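Local coordinates for protein MJ1225 (Methanocaldococcus jannaschii, PDB 3LFZ) that binds adenine nucleotides through its CBS repeats and is probably an archaeal relative of the gamma subunit of AMP-activated protein kinase, at residues A[188-193]-A[231-236]; A[149-154]-A[236-241]; A[34-39]-A[52-57]. One frame throughout, in Å; residues are numbered along the deposited sequence.

The three contacts illustrate how chemistry follows position in a nucleotide-binding CBS protein. Interaction 3 is buried near the centre of the chain: a beta hairpin and the helix that follows it, joined by backbone bonds and turned toward the phosphates and ribose of one ATP. Interactions 1 and 2 lie farther out, partly buried, and use successive parts of one loop, 231-236 and 236-241, which meet at Ala236. The first part packs on strand 189-195 through apolar side chains and takes hold of the adenine of another ATP with its backbone; the second turns back on 149-154 by combining a tightly packed isoleucine with polar and charged groups.

Interaction 1 (A[188-193]-A[231-236]); sequences GRLVGI and RDVITA. With ATP (adenosine-5'-triphosphate), chain D.
Val233 carries most of the contact between the loop 231-236 and strand 189-195, and its two methyl groups have separate tasks. CG2 rests on the backbone of Gly192, 3.6 Å from Gly192 C, the bare CA and C of the glycine forming the surface beneath it. CG1, held anti to the backbone N (chi1 -166°), turns instead toward the nucleotide and lies 3.6 Å from N1 of the ATP; it also meets Ile193 CB. Ile193 continues this apolar surface, bringing CD1 to 3.7 Å from the adenine N7 and CG2 close to C4, so apolar side chains from both segments touch the base. Specific recognition comes from the next residue's backbone: Ile234 N donates to the ATP N1 at 2.8 Å, and the ATP N6 donates to Ile234 O at 3.0 Å in an almost straight bond (176°). This pair reads adenine without calling on a polar side chain.

Farther along, the Leu190 side chain crosses that of Val233 at a slant and runs past Thr235 in the opposite direction, its CD2 3.4 Å from Thr235 CG2, tighter than usual van der Waals contact. At the outer end polar contact is indirect. Val191 O and Arg231 O, both acceptors, face each other without bonding, while one water donates to Arg231 O at 2.9 Å and, weakly, to Leu190 O.

The strand carries a classic beta bulge here, Val191 and Gly192 both opposite Val184 of strand 181-186. The contact brings the third and fourth CBS sequence repeats together around a nucleotide. Strand 256-260 lines the same apolar layer, with Val260 against Leu190 and Thr235 and Pro258 against Val233, while Ile248 of helix 242-252 packs on Ile234.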
# COMPACT_ATOMS: atom_id res chain seq x y z
N GLY A 188 -1.17 13.68 21.42
CA GLY A 188 -1.77 12.40 21.80
C GLY A 188 -3.11 12.12 21.14
O GLY A 188 -3.67 11.03 21.30
N ARG A 189 -3.63 13.10 20.40
CA ARG A 189 -4.94 13.00 19.77
C ARG A 189 -4.84 12.74 18.27
O ARG A 189 -4.01 13.33 17.58
CB ARG A 189 -5.75 14.27 20.02
CG ARG A 189 -6.72 14.18 21.19
CD ARG A 189 -6.03 14.32 22.55
NE ARG A 189 -6.83 13.69 23.60
CZ ARG A 189 -6.83 14.06 24.88
NH1 ARG A 189 -6.07 15.07 25.30
NH2 ARG A 189 -7.60 13.42 25.75
N LEU A 190 -5.70 11.84 17.77
CA LEU A 190 -5.81 11.56 16.34
C LEU A 190 -6.43 12.75 15.62
O LEU A 190 -7.55 13.15 15.93
CB LEU A 190 -6.67 10.32 16.09
CG LEU A 190 -6.86 9.85 14.64
CD1 LEU A 190 -5.62 9.16 14.12
CD2 LEU A 190 -8.06 8.95 14.54
N VAL A 191 -5.69 13.32 14.68
CA VAL A 191 -6.20 14.45 13.91
C VAL A 191 -6.33 14.11 12.43
O VAL A 191 -6.85 14.91 11.64
CB VAL A 191 -5.36 15.74 14.11
CG1 VAL A 191 -5.44 16.22 15.55
CG2 VAL A 191 -3.90 15.52 13.69
N GLY A 192 -5.87 12.92 12.04
CA GLY A 192 -5.95 12.52 10.65
C GLY A 192 -5.28 11.22 10.31
O GLY A 192 -4.76 10.52 11.18
N ILE A 193 -5.32 10.89 9.03
CA ILE A 193 -4.59 9.76 8.48
C ILE A 193 -3.91 10.20 7.18
O ILE A 193 -4.42 11.06 6.45
CB ILE A 193 -5.51 8.52 8.27
CG1 ILE A 193 -4.69 7.23 8.16
CG2 ILE A 193 -6.47 8.72 7.09
CD1 ILE A 193 -5.48 5.96 8.44
N ARG A 231 -8.57 14.22 7.24
CA ARG A 231 -8.86 14.65 8.61
C ARG A 231 -9.88 13.78 9.31
O ARG A 231 -9.77 13.54 10.52
CB ARG A 231 -9.33 16.10 8.65
CG ARG A 231 -8.20 17.11 8.62
CD ARG A 231 -8.71 18.49 8.95
NE ARG A 231 -7.74 19.51 8.54
CZ ARG A 231 -6.79 20.00 9.33
NH1 ARG A 231 -6.66 19.59 10.58
NH2 ARG A 231 -5.96 20.93 8.85
N ASP A 232 -10.86 13.30 8.56
CA ASP A 232 -11.93 12.52 9.16
C ASP A 232 -11.75 11.03 8.92
O ASP A 232 -11.96 10.51 7.83
CB ASP A 232 -13.29 13.06 8.74
CG ASP A 232 -13.56 14.44 9.31
OD1 ASP A 232 -13.83 14.54 10.53
OD2 ASP A 232 -13.47 15.42 8.55
N VAL A 233 -11.37 10.36 10.00
CA VAL A 233 -10.81 9.02 9.92
C VAL A 233 -11.83 8.00 10.38
O VAL A 233 -12.54 8.20 11.37
CB VAL A 233 -9.54 8.91 10.80
CG1 VAL A 233 -8.77 7.65 10.48
CG2 VAL A 233 -8.66 10.13 10.60
N ILE A 234 -11.92 6.90 9.64
CA ILE A 234 -12.66 5.73 10.08
C ILE A 234 -11.77 5.02 11.10
O ILE A 234 -10.73 4.45 10.76
CB ILE A 234 -13.05 4.82 8.90
CG1 ILE A 234 -13.97 5.59 7.94
CG2 ILE A 234 -13.74 3.56 9.40
CD1 ILE A 234 -14.17 4.92 6.60
N THR A 235 -12.20 5.09 12.35
CA THR A 235 -11.44 4.59 13.49
C THR A 235 -12.13 3.38 14.11
O THR A 235 -13.33 3.19 13.92
CB THR A 235 -11.30 5.67 14.58
OG1 THR A 235 -12.58 5.92 15.17
CG2 THR A 235 -10.75 6.96 14.00
N ALA A 236 -11.38 2.57 14.85
CA ALA A 236 -11.95 1.46 15.60
C ALA A 236 -11.77 1.69 17.10
O ALA A 236 -11.09 2.63 17.51
CB ALA A 236 -11.32 0.14 15.18
PG ATP D . -6.01 -0.04 -1.25
O1G ATP D . -4.60 -0.82 -1.08
O2G ATP D . -5.88 1.15 -2.12
O3G ATP D . -6.97 -1.15 -1.93
PB ATP D . -5.61 0.81 1.36
O1B ATP D . -5.95 0.12 2.62
O2B ATP D . -4.24 0.72 0.83
O3B ATP D . -6.61 0.31 0.21
PA ATP D . -4.99 3.48 0.84
O1A ATP D . -3.70 3.55 1.58
O2A ATP D . -4.96 3.22 -0.61
O3A ATP D . -5.94 2.38 1.55
O5' ATP D . -5.80 4.83 1.11
C5' ATP D . -6.69 5.37 0.12
C4' ATP D . -7.36 6.64 0.67
O4' ATP D . -8.16 6.29 1.83
C3' ATP D . -6.27 7.61 1.14
O3' ATP D . -6.60 8.94 0.75
C2' ATP D . -6.30 7.48 2.66
O2' ATP D . -5.94 8.71 3.29
C1' ATP D . -7.76 7.12 2.94
N9 ATP D . -7.87 6.30 4.17
C8 ATP D . -7.14 5.23 4.47
N7 ATP D . -7.52 4.74 5.66
C5 ATP D . -8.50 5.51 6.11
C6 ATP D . -9.28 5.50 7.26
N6 ATP D . -9.09 4.57 8.20
N1 ATP D . -10.22 6.45 7.42
C2 ATP D . -10.41 7.39 6.50
N3 ATP D . -9.69 7.42 5.39
C4 ATP D . -8.73 6.50 5.17
O HOH W 1 -9.69 13.05 13.35

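Interaction 2 (A[149-154]-A[236-241]); sequences VIDDYI and AKEGDK
Ile150 drives its side chain into the bend of 236-241, and here the packing is close. With CG1 set between the backbone N and the carbonyl carbon (chi1 70°), CD1 is carried to 3.3 Å from Lys237 O and also touches Ala236 CB. Its backbone is tied as well: Ile150 N donates to Asp240 O at 3.0 Å, meeting the oxygen nearly along the C=O axis. Beside it Val149 CG2 is pressed against Gly239 O and Asp240 O, 3.2 Å from the latter, with chi1 (105°) away from a staggered value, so the packing looks strained. Ile245 of helix 242-252 and Ile270 of strand 266-271 also pack against Ile150.

The bend itself is a type II beta turn from Lys237 to Asp240, with Gly239 taking the positive phi of its third position, and it leads directly to Lys241, the N-cap residue of helix 242-252. Asp240 braces the turn from within, its OD2 accepting from Lys237 N at 2.8 Å from above the carboxylate plane. A single beta bridge pairs Val149 with Lys241.

Toward solvent the fit gives way to charge. Asp151 OD1 uses its syn lone pair to accept from Gly239 N at 2.9 Å, which fastens the turn on its outer side. The other oxygen, Asp151 OD2, lies 3.6 Å from Glu238 OE2, the two side chains crossing at about a right angle. This proximity of like charges is probably eased by Arg156, which makes a salt bridge to Glu238 OE2 and a hydrogen bond to Asp151 O, while Glu238 OE1 is paired with Lys267.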
# COMPACT_ATOMS: atom_id res chain seq x y z
N VAL A 149 -13.55 -10.44 19.29
CA VAL A 149 -13.32 -9.01 19.48
C VAL A 149 -11.95 -8.62 18.90
O VAL A 149 -11.10 -9.49 18.68
CB VAL A 149 -13.50 -8.64 20.98
CG1 VAL A 149 -12.17 -8.38 21.69
CG2 VAL A 149 -14.46 -7.48 21.13
N ILE A 150 -11.72 -7.33 18.66
CA ILE A 150 -10.48 -6.87 18.02
C ILE A 150 -9.26 -6.76 18.95
O ILE A 150 -8.12 -6.74 18.47
CB ILE A 150 -10.65 -5.53 17.22
CG1 ILE A 150 -10.87 -4.34 18.17
CG2 ILE A 150 -11.77 -5.65 16.20
CD1 ILE A 150 -10.62 -2.98 17.52
N ASP A 151 -9.49 -6.70 20.26
CA ASP A 151 -8.44 -6.42 21.25
C ASP A 151 -7.09 -7.12 21.03
O ASP A 151 -6.05 -6.46 20.99
CB ASP A 151 -8.96 -6.67 22.68
CG ASP A 151 -9.87 -5.56 23.17
OD1 ASP A 151 -10.88 -5.26 22.48
OD2 ASP A 151 -9.59 -4.98 24.24
N ASP A 152 -7.11 -8.45 20.89
CA ASP A 152 -5.89 -9.26 20.71
C ASP A 152 -5.13 -8.99 19.42
O ASP A 152 -3.97 -9.39 19.28
CB ASP A 152 -6.25 -10.76 20.75
CG ASP A 152 -6.23 -11.33 22.16
OD1 ASP A 152 -6.17 -10.56 23.14
OD2 ASP A 152 -6.28 -12.58 22.28
N TYR A 153 -5.79 -8.32 18.48
CA TYR A 153 -5.26 -8.14 17.13
C TYR A 153 -4.66 -6.75 16.93
O TYR A 153 -3.92 -6.51 15.97
CB TYR A 153 -6.37 -8.39 16.10
CG TYR A 153 -6.97 -9.77 16.19
CD1 TYR A 153 -6.57 -10.78 15.32
CD2 TYR A 153 -7.93 -10.07 17.16
CE1 TYR A 153 -7.11 -12.06 15.41
CE2 TYR A 153 -8.48 -11.35 17.26
CZ TYR A 153 -8.06 -12.33 16.38
OH TYR A 153 -8.60 -13.59 16.47
N ILE A 154 -4.97 -5.84 17.85
CA ILE A 154 -4.52 -4.46 17.76
C ILE A 154 -3.01 -4.36 17.92
O ILE A 154 -2.42 -4.96 18.82
CB ILE A 154 -5.24 -3.57 18.81
CG1 ILE A 154 -6.76 -3.64 18.62
CG2 ILE A 154 -4.75 -2.13 18.73
CD1 ILE A 154 -7.57 -3.00 19.74
N ALA A 236 -11.38 2.57 14.85
CA ALA A 236 -11.95 1.46 15.60
C ALA A 236 -11.77 1.69 17.10
O ALA A 236 -11.09 2.63 17.51
CB ALA A 236 -11.32 0.14 15.18
N LYS A 237 -12.39 0.84 17.92
CA LYS A 237 -12.19 0.90 19.37
C LYS A 237 -12.20 -0.46 20.03
O LYS A 237 -12.79 -1.42 19.53
CB LYS A 237 -13.19 1.86 20.05
CG LYS A 237 -14.66 1.69 19.67
CD LYS A 237 -15.54 2.71 20.38
CE LYS A 237 -15.09 4.15 20.13
NZ LYS A 237 -15.77 5.12 21.03
N GLU A 238 -11.52 -0.53 21.18
CA GLU A 238 -11.45 -1.73 21.99
C GLU A 238 -12.86 -2.19 22.34
O GLU A 238 -13.70 -1.40 22.78
CB GLU A 238 -10.64 -1.46 23.26
CG GLU A 238 -9.53 -0.43 23.05
CD GLU A 238 -8.33 -0.68 23.93
OE1 GLU A 238 -7.80 0.30 24.49
OE2 GLU A 238 -7.91 -1.85 24.06
N GLY A 239 -13.13 -3.47 22.11
CA GLY A 239 -14.46 -4.02 22.33
C GLY A 239 -15.29 -4.13 21.07
O GLY A 239 -16.33 -4.80 21.07
N ASP A 240 -14.86 -3.47 19.99
CA ASP A 240 -15.52 -3.63 18.69
C ASP A 240 -15.31 -5.05 18.20
O ASP A 240 -14.26 -5.66 18.45
CB ASP A 240 -14.97 -2.64 17.65
CG ASP A 240 -15.49 -1.23 17.84
OD1 ASP A 240 -16.53 -1.04 18.51
OD2 ASP A 240 -14.86 -0.30 17.30
N LYS A 241 -16.30 -5.58 17.49
CA LYS A 241 -16.22 -6.93 16.95
C LYS A 241 -15.26 -6.99 15.77
O LYS A 241 -15.22 -6.06 14.95
CB LYS A 241 -17.60 -7.46 16.54
CG LYS A 241 -18.66 -7.44 17.66
CD LYS A 241 -18.21 -8.19 18.91
CE LYS A 241 -19.24 -8.08 20.02
NZ LYS A 241 -18.62 -8.29 21.37

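Interaction 3 (A[34-39]-A[52-57]); sequences KYRRLP and ITSMDI. With ATP (adenosine-5'-triphosphate), chain B.
Arg37 and Thr53 stand side by side on one face of a beta hairpin, strands 37-41 and 48-53, pointing the same way toward a bound ATP. The hairpin followed directly by a helix is a basic unit of the CBS fold, and the Thr-Ser-Met-Asp run at their junction is consistent with the nucleotide-binding signature of CBS domains. Arg37 CG leans on Thr53 CG2 at 3.8 Å; beyond that the chain bends at chi3, presenting the guanidinium edge to the beta-phosphate. O2B lies near the guanidinium plane and accepts from both Arg37 NH1 (2.8 Å) and Arg37 NH2 (3.1 Å), a forked grip that probably limits rotation of the group.

Thr53 OG1 lies 2.9 Å from O1A of the ATP and also caps the helix, accepting weakly from Met55 N. In return Thr53 N donates to Asp56 OD2 at 2.9 Å, completing a capping box that positions the Asp56 carboxylate beside both ribose hydroxyls.

On the other face, Leu38 CB packs on Ile52 CG2. These two residues form a hydrogen-bonded antiparallel pair: Leu38 N to Ile52 O and Ile52 N to Leu38 O are each 2.8 Å. Where the strand becomes helix, Ser54 N still donates to Arg36 O at 3.3 Å, and Ser54 OG hydrogen-bonds to the OG of Ser196 at the start of helix 196-203.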
# COMPACT_ATOMS: atom_id res chain seq x y z
N LYS A 34 -6.59 2.95 -10.03
CA LYS A 34 -6.81 2.93 -8.59
C LYS A 34 -6.04 1.80 -7.93
O LYS A 34 -5.98 1.70 -6.69
CB LYS A 34 -8.31 2.81 -8.29
CG LYS A 34 -8.66 1.70 -7.30
CD LYS A 34 -10.14 1.38 -7.31
CE LYS A 34 -10.51 0.38 -8.39
NZ LYS A 34 -11.94 -0.02 -8.26
N TYR A 35 -5.45 0.94 -8.76
CA TYR A 35 -4.67 -0.17 -8.26
C TYR A 35 -3.32 0.33 -7.82
O TYR A 35 -2.52 0.81 -8.63
CB TYR A 35 -4.52 -1.27 -9.31
CG TYR A 35 -5.83 -1.93 -9.63
CD1 TYR A 35 -6.65 -2.42 -8.62
CD2 TYR A 35 -6.27 -2.06 -10.95
CE1 TYR A 35 -7.86 -3.03 -8.90
CE2 TYR A 35 -7.49 -2.66 -11.25
CZ TYR A 35 -8.28 -3.14 -10.22
OH TYR A 35 -9.48 -3.75 -10.50
N ARG A 36 -3.07 0.22 -6.52
CA ARG A 36 -1.82 0.70 -5.98
C ARG A 36 -0.70 -0.36 -6.01
O ARG A 36 0.33 -0.21 -5.34
CB ARG A 36 -2.03 1.32 -4.59
CG ARG A 36 -2.18 2.85 -4.62
CD ARG A 36 -3.50 3.35 -5.24
NE ARG A 36 -3.33 4.62 -5.95
CZ ARG A 36 -4.29 5.52 -6.17
NH1 ARG A 36 -5.53 5.30 -5.73
NH2 ARG A 36 -4.01 6.64 -6.82
N ARG A 37 -0.90 -1.42 -6.80
CA ARG A 37 0.08 -2.51 -6.95
C ARG A 37 0.11 -3.07 -8.38
O ARG A 37 -0.87 -3.65 -8.84
CB ARG A 37 -0.22 -3.63 -5.94
CG ARG A 37 0.80 -4.76 -5.91
CD ARG A 37 0.26 -5.98 -5.17
NE ARG A 37 -0.35 -5.62 -3.89
CZ ARG A 37 0.28 -5.62 -2.72
NH1 ARG A 37 1.56 -5.97 -2.64
NH2 ARG A 37 -0.38 -5.27 -1.62
N LEU A 38 1.24 -2.88 -9.06
CA LEU A 38 1.38 -3.27 -10.47
C LEU A 38 2.51 -4.28 -10.71
O LEU A 38 3.68 -3.95 -10.55
CB LEU A 38 1.63 -2.04 -11.35
CG LEU A 38 0.62 -0.89 -11.41
CD1 LEU A 38 1.18 0.23 -12.29
CD2 LEU A 38 -0.73 -1.34 -11.94
N PRO A 39 2.14 -5.51 -11.12
CA PRO A 39 3.11 -6.50 -11.58
C PRO A 39 3.81 -6.01 -12.84
O PRO A 39 3.17 -5.46 -13.74
CB PRO A 39 2.24 -7.72 -11.92
CG PRO A 39 0.97 -7.52 -11.17
CD PRO A 39 0.77 -6.04 -11.13
N ILE A 52 5.74 -3.16 -8.77
CA ILE A 52 5.90 -1.79 -8.31
C ILE A 52 4.63 -1.34 -7.59
O ILE A 52 3.52 -1.47 -8.13
CB ILE A 52 6.31 -0.82 -9.45
CG1 ILE A 52 6.56 0.58 -8.89
CG2 ILE A 52 5.28 -0.81 -10.59
CD1 ILE A 52 7.64 1.33 -9.59
N THR A 53 4.80 -0.83 -6.38
CA THR A 53 3.69 -0.34 -5.58
C THR A 53 3.88 1.14 -5.28
O THR A 53 4.91 1.73 -5.63
CB THR A 53 3.53 -1.11 -4.24
OG1 THR A 53 4.58 -0.74 -3.34
CG2 THR A 53 3.55 -2.62 -4.45
N SER A 54 2.87 1.73 -4.64
CA SER A 54 2.94 3.12 -4.21
C SER A 54 4.09 3.34 -3.23
O SER A 54 4.64 4.44 -3.16
CB SER A 54 1.62 3.56 -3.59
OG SER A 54 1.36 2.87 -2.38
N MET A 55 4.45 2.30 -2.48
CA MET A 55 5.58 2.37 -1.56
C MET A 55 6.92 2.56 -2.29
O MET A 55 7.78 3.28 -1.80
CB MET A 55 5.64 1.15 -0.64
CG MET A 55 4.93 1.34 0.69
SD MET A 55 5.81 2.47 1.81
CE MET A 55 4.87 3.97 1.59
N ASP A 56 7.07 1.94 -3.45
CA ASP A 56 8.26 2.15 -4.29
C ASP A 56 8.31 3.58 -4.82
O ASP A 56 9.40 4.15 -4.97
CB ASP A 56 8.29 1.17 -5.45
CG ASP A 56 8.37 -0.27 -4.99
OD1 ASP A 56 9.30 -0.59 -4.22
OD2 ASP A 56 7.50 -1.07 -5.39
N ILE A 57 7.15 4.15 -5.11
CA ILE A 57 7.08 5.55 -5.53
C ILE A 57 7.45 6.47 -4.37
O ILE A 57 8.16 7.46 -4.56
CB ILE A 57 5.69 5.93 -6.13
CG1 ILE A 57 5.31 5.01 -7.30
CG2 ILE A 57 5.66 7.41 -6.54
CD1 ILE A 57 6.29 5.01 -8.49
PG ATP B . 0.21 -3.75 2.29
O1G ATP B . 0.71 -2.55 3.25
O2G ATP B . 0.16 -5.04 3.02
O3G ATP B . -1.27 -3.26 1.82
PB ATP B . 2.53 -4.56 0.77
O1B ATP B . 3.33 -4.62 2.01
O2B ATP B . 2.19 -5.81 0.06
O3B ATP B . 1.17 -3.69 0.98
PA ATP B . 3.71 -2.14 -0.06
O1A ATP B . 2.91 -1.31 -0.99
O2A ATP B . 3.72 -1.83 1.38
O3A ATP B . 3.31 -3.67 -0.32
O5' ATP B . 5.22 -2.13 -0.63
C5' ATP B . 6.37 -2.39 0.19
C4' ATP B . 7.49 -3.02 -0.67
O4' ATP B . 7.11 -4.40 -0.90
C3' ATP B . 7.59 -2.35 -2.05
O3' ATP B . 8.97 -2.17 -2.38
C2' ATP B . 6.92 -3.36 -2.98
O2' ATP B . 7.48 -3.30 -4.30
C1' ATP B . 7.27 -4.68 -2.30
N9 ATP B . 6.30 -5.76 -2.65
C8 ATP B . 4.96 -5.69 -2.58
N7 ATP B . 4.44 -6.85 -2.97
C5 ATP B . 5.44 -7.67 -3.27
C6 ATP B . 5.52 -8.99 -3.72
N6 ATP B . 4.42 -9.71 -3.94
N1 ATP B . 6.73 -9.52 -3.94
C2 ATP B . 7.84 -8.83 -3.73
N3 ATP B . 7.80 -7.57 -3.31
C4 ATP B . 6.62 -6.97 -3.07